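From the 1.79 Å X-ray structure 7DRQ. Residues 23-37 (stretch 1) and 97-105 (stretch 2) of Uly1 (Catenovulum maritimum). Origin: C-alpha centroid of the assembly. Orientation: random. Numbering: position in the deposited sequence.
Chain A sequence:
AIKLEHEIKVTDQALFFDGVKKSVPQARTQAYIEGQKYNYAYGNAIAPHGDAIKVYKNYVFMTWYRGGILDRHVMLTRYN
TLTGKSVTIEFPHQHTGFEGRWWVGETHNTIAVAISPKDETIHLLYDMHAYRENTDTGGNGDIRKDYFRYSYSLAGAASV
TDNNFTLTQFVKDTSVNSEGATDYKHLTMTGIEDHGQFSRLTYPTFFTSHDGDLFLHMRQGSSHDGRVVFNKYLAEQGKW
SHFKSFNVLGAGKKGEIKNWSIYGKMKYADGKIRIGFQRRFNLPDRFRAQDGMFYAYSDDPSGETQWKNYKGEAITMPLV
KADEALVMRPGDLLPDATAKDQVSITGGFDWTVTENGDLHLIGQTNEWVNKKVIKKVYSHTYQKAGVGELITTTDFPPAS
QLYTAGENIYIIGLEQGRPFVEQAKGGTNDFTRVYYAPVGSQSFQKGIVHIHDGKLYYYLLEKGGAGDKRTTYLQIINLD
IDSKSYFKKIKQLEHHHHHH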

# COMPACT_ATOMS: atom_id res chain seq x y z
N SER A 23 13.21 -0.23 -19.12
CA SER A 23 12.67 1.11 -19.20
C SER A 23 11.18 1.04 -19.55
O SER A 23 10.66 0.02 -20.00
N VAL A 24 10.49 2.16 -19.35
CA VAL A 24 9.09 2.26 -19.75
C VAL A 24 8.96 2.15 -21.27
O VAL A 24 8.09 1.42 -21.76
N PRO A 25 9.78 2.85 -22.07
CA PRO A 25 9.69 2.64 -23.53
C PRO A 25 10.03 1.22 -23.96
O PRO A 25 9.38 0.69 -24.88
N GLN A 26 11.03 0.60 -23.35
CA GLN A 26 11.30 -0.81 -23.60
C GLN A 26 10.08 -1.67 -23.27
O GLN A 26 9.63 -2.48 -24.09
N ALA A 27 9.54 -1.51 -22.06
CA ALA A 27 8.42 -2.33 -21.62
C ALA A 27 7.23 -2.17 -22.55
O ALA A 27 6.51 -3.13 -22.82
N ARG A 28 7.02 -0.96 -23.05
CA ARG A 28 5.85 -0.72 -23.88
C ARG A 28 6.02 -1.28 -25.28
O ARG A 28 5.06 -1.79 -25.87
N THR A 29 7.23 -1.21 -25.83
CA THR A 29 7.39 -1.48 -27.25
C THR A 29 7.89 -2.89 -27.57
O THR A 29 7.62 -3.38 -28.67
N GLN A 30 8.58 -3.56 -26.65
CA GLN A 30 9.23 -4.82 -26.99
C GLN A 30 8.24 -5.97 -26.98
O GLN A 30 7.37 -6.06 -26.11
N ALA A 31 8.37 -6.86 -27.97
CA ALA A 31 7.52 -8.04 -28.04
C ALA A 31 8.01 -9.16 -27.12
O ALA A 31 9.18 -9.25 -26.75
N TYR A 32 7.07 -10.03 -26.77
CA TYR A 32 7.39 -11.23 -26.00
C TYR A 32 8.39 -12.12 -26.74
O TYR A 32 8.36 -12.21 -27.97
N ILE A 33 9.26 -12.79 -25.98
CA ILE A 33 10.19 -13.80 -26.48
C ILE A 33 10.01 -15.03 -25.58
O ILE A 33 10.25 -14.94 -24.38
N GLU A 34 9.65 -16.16 -26.19
CA GLU A 34 9.44 -17.42 -25.48
C GLU A 34 10.74 -17.90 -24.82
O GLU A 34 11.72 -17.79 -25.49
N GLY A 35 10.74 -18.42 -23.57
CA GLY A 35 11.94 -18.77 -22.88
C GLY A 35 12.61 -17.61 -22.17
O GLY A 35 13.60 -17.83 -21.47
N GLN A 36 12.10 -16.39 -22.33
CA GLN A 36 12.70 -15.25 -21.64
C GLN A 36 12.51 -15.36 -20.14
O GLN A 36 11.53 -15.93 -19.64
N LYS A 37 13.47 -14.80 -19.40
CA LYS A 37 13.24 -14.55 -17.98
C LYS A 37 12.16 -13.48 -17.82
O LYS A 37 11.82 -12.75 -18.75
N GLY A 97 0.83 -7.43 -16.31
CA GLY A 97 2.14 -6.84 -16.53
C GLY A 97 2.07 -5.35 -16.76
O GLY A 97 1.19 -4.64 -16.24
N PHE A 98 3.02 -4.86 -17.56
CA PHE A 98 3.07 -3.44 -17.87
C PHE A 98 2.12 -3.15 -19.03
O PHE A 98 2.39 -3.52 -20.17
N GLU A 99 1.00 -2.49 -18.72
CA GLU A 99 0.00 -2.08 -19.72
C GLU A 99 -0.34 -3.23 -20.67
O GLU A 99 -0.36 -3.07 -21.89
N GLY A 100 -0.60 -4.40 -20.10
CA GLY A 100 -1.01 -5.55 -20.87
C GLY A 100 0.12 -6.45 -21.32
O GLY A 100 -0.13 -7.60 -21.71
N ARG A 101 1.37 -5.97 -21.27
CA ARG A 101 2.54 -6.75 -21.65
C ARG A 101 2.89 -7.61 -20.46
O ARG A 101 3.70 -7.24 -19.61
N TRP A 102 2.27 -8.80 -20.41
CA TRP A 102 2.27 -9.60 -19.20
C TRP A 102 3.64 -10.20 -18.90
O TRP A 102 3.85 -10.67 -17.77
N TRP A 103 4.56 -10.21 -19.86
CA TRP A 103 5.92 -10.67 -19.63
C TRP A 103 6.83 -9.59 -19.04
O TRP A 103 8.02 -9.85 -18.83
N VAL A 104 6.31 -8.40 -18.77
CA VAL A 104 7.04 -7.38 -18.03
C VAL A 104 6.33 -7.17 -16.70
O VAL A 104 5.23 -6.60 -16.66
N GLY A 105 6.98 -7.58 -15.61
CA GLY A 105 6.34 -7.52 -14.30
C GLY A 105 6.17 -6.09 -13.82
O GLY A 105 7.01 -5.22 -14.04

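The first stretch lays a short helix, residues 24-29, and the loop after it against a chain of turns in the second. Ser 23 caps the helix. Its p rotamer (chi1 80°) brings OG to 2.8 Å from Gln 26 N, which donates to it. Gln 26 returns the bond: Ser 23 N donates to Gln 26 OE1 at 3.0 Å.

Ala 27 points toward the second stretch and is buried there. Ala 27 CB lies over one face of the Phe 98 ring, 3.8 Å from Phe 98 CD2, and is also 3.8 Å from Val 104 CG1. Phe 98 is t, with chi2 near 86°. The ring extends from beside Ala 27 toward Val 24, and Phe 98 CZ is 3.7 Å from Val 24 CG1.

Arg 28 starts sideways, but its end comes nearer. Chi1 is t, chi2 lies between wells at 133°, and chi3 is p. The bent chain brings NH1 to Glu 99. Arg 28 NH1 donates to Glu 99 OE2 at 3.0 Å in a nearly straight bond, and Arg 28 NH1 is 2.8 Å from Glu 99 OE1, completing a salt bridge. Glu 99 is m at chi1 and extended beyond. The same NH1 sits at the edge of the Phe 98 ring.

Arg 101 points toward the helix with chi1 m, chi2 p and chi3 t. Arg 101 NH2 donates to Arg 28 O at 2.8 Å, and Arg 101 NE makes a weak bond to Arg 28 O at 2.9 Å. Arg 101 NH1 turns back to Glu 99 O at 2.9 Å, tying the guanidinium to its own turn. Arg 28 CG covers one guanidinium face.

Trp 103 has the largest area covered by the other stretch. Its p rotamer, with chi2 near 91°, places the indole against the loop after the helix. Tyr 32 CB lies over the six-membered ring, 3.6 Å from its centroid. Trp 103 NE1 donates to a water at 3.0 Å. That water donates to Ala 27 O at 2.9 Å and to Gln 30 O at 2.8 Å, linking the indole to the helix and the loop.

Tyr 32 is t. Its ring packs obliquely with Trp 102, which like Trp 103 is p; Tyr 32 CE1 is 3.5 Å from Trp 102 CH2. Gln 36, p then t, accepts from Ile 33 N through OE1 at 3.1 Å, while its NE2 lies 3.6 Å from Trp 103 CB.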

# COMPACT_ATOMS: atom_id res chain seq x y z
CB SER A 23 13.43 1.93 -20.25
OG SER A 23 12.97 1.62 -21.55
CB VAL A 24 8.44 3.54 -19.21
CG1 VAL A 24 7.17 3.85 -19.96
CG2 VAL A 24 8.17 3.38 -17.71
CB PRO A 25 10.68 3.67 -24.10
CG PRO A 25 10.74 4.74 -23.06
CD PRO A 25 10.67 3.99 -21.76
CB GLN A 26 12.50 -1.28 -22.77
CG GLN A 26 13.85 -1.27 -23.45
CD GLN A 26 14.95 -1.70 -22.51
OE1 GLN A 26 14.94 -1.35 -21.32
NE2 GLN A 26 15.90 -2.48 -23.02
CB ALA A 27 8.04 -1.98 -20.19
CB ARG A 28 5.56 0.78 -23.94
CG ARG A 28 4.22 1.09 -24.49
CD ARG A 28 3.54 2.10 -23.62
NE ARG A 28 4.37 3.26 -23.40
CZ ARG A 28 4.32 4.04 -22.32
NH1 ARG A 28 3.48 3.77 -21.34
NH2 ARG A 28 5.12 5.09 -22.22
CB THR A 29 8.34 -0.44 -27.87
OG1 THR A 29 8.12 -0.38 -29.29
CG2 THR A 29 9.80 -0.77 -27.59
CB GLN A 30 10.39 -5.10 -26.02
CG GLN A 30 11.00 -6.53 -26.11
CD GLN A 30 11.84 -6.77 -27.37
OE1 GLN A 30 12.52 -5.86 -27.86
NE2 GLN A 30 11.81 -8.00 -27.88
CB ALA A 31 7.45 -8.57 -29.48
CB TYR A 32 6.09 -11.99 -25.75
CG TYR A 32 6.25 -13.33 -25.09
CD1 TYR A 32 6.74 -13.44 -23.79
CD2 TYR A 32 5.87 -14.50 -25.75
CE1 TYR A 32 6.87 -14.68 -23.18
CE2 TYR A 32 5.99 -15.74 -25.15
CZ TYR A 32 6.49 -15.82 -23.86
OH TYR A 32 6.61 -17.05 -23.26
CB ILE A 33 11.65 -13.32 -26.40
CG1 ILE A 33 11.90 -12.09 -27.27
CG2 ILE A 33 12.63 -14.46 -26.75
CD1 ILE A 33 13.27 -11.46 -27.02
CB GLU A 34 8.82 -18.48 -26.39
CG GLU A 34 8.36 -19.73 -25.66
CD GLU A 34 9.49 -20.63 -25.28
OE1 GLU A 34 9.40 -21.45 -24.34
OE2 GLU A 34 10.54 -20.50 -25.88
CB GLN A 36 12.09 -13.93 -22.13
CG GLN A 36 10.66 -13.67 -21.64
CD GLN A 36 10.16 -12.27 -21.94
OE1 GLN A 36 9.79 -11.95 -23.07
NE2 GLN A 36 10.16 -11.41 -20.91
CB LYS A 37 14.53 -14.12 -17.29
CG LYS A 37 15.60 -15.21 -17.26
CD LYS A 37 16.85 -14.76 -16.51
CE LYS A 37 18.06 -15.58 -16.92
NZ LYS A 37 18.67 -15.09 -18.21
CB PHE A 98 4.49 -3.00 -18.23
CG PHE A 98 4.62 -1.51 -18.39
CD1 PHE A 98 4.86 -0.71 -17.28
CD2 PHE A 98 4.46 -0.91 -19.63
CE1 PHE A 98 4.97 0.67 -17.41
CE2 PHE A 98 4.56 0.47 -19.77
CZ PHE A 98 4.81 1.26 -18.66
CB GLU A 99 0.48 -0.84 -20.48
CG GLU A 99 0.67 0.39 -19.57
CD GLU A 99 1.31 1.58 -20.27
OE1 GLU A 99 1.60 2.59 -19.60
OE2 GLU A 99 1.53 1.49 -21.49
CB ARG A 101 3.70 -5.85 -22.06
CG ARG A 101 3.52 -5.20 -23.43
CD ARG A 101 2.56 -4.01 -23.39
NE ARG A 101 2.80 -3.10 -24.52
CZ ARG A 101 2.03 -2.06 -24.82
NH1 ARG A 101 0.97 -1.78 -24.08
NH2 ARG A 101 2.33 -1.29 -25.86
CB TRP A 102 1.22 -10.70 -19.31
CG TRP A 102 1.29 -11.48 -20.59
CD1 TRP A 102 0.54 -11.28 -21.71
CD2 TRP A 102 2.17 -12.58 -20.88
NE1 TRP A 102 0.90 -12.19 -22.69
CE2 TRP A 102 1.90 -13.00 -22.20
CE3 TRP A 102 3.16 -13.26 -20.15
CZ2 TRP A 102 2.57 -14.06 -22.81
CZ3 TRP A 102 3.83 -14.31 -20.76
CH2 TRP A 102 3.54 -14.70 -22.08
CB TRP A 103 6.52 -11.20 -20.95
CG TRP A 103 6.48 -10.13 -22.01
CD1 TRP A 103 7.45 -9.22 -22.28
CD2 TRP A 103 5.39 -9.84 -22.89
NE1 TRP A 103 7.05 -8.38 -23.29
CE2 TRP A 103 5.78 -8.74 -23.68
CE3 TRP A 103 4.13 -10.40 -23.10
CZ2 TRP A 103 4.96 -8.18 -24.66
CZ3 TRP A 103 3.30 -9.85 -24.08
CH2 TRP A 103 3.73 -8.75 -24.85
CB VAL A 104 7.16 -6.06 -18.80
CG1 VAL A 104 7.94 -5.05 -17.96
CG2 VAL A 104 7.84 -6.28 -20.14
O HOH W 1 7.93 -5.53 -23.44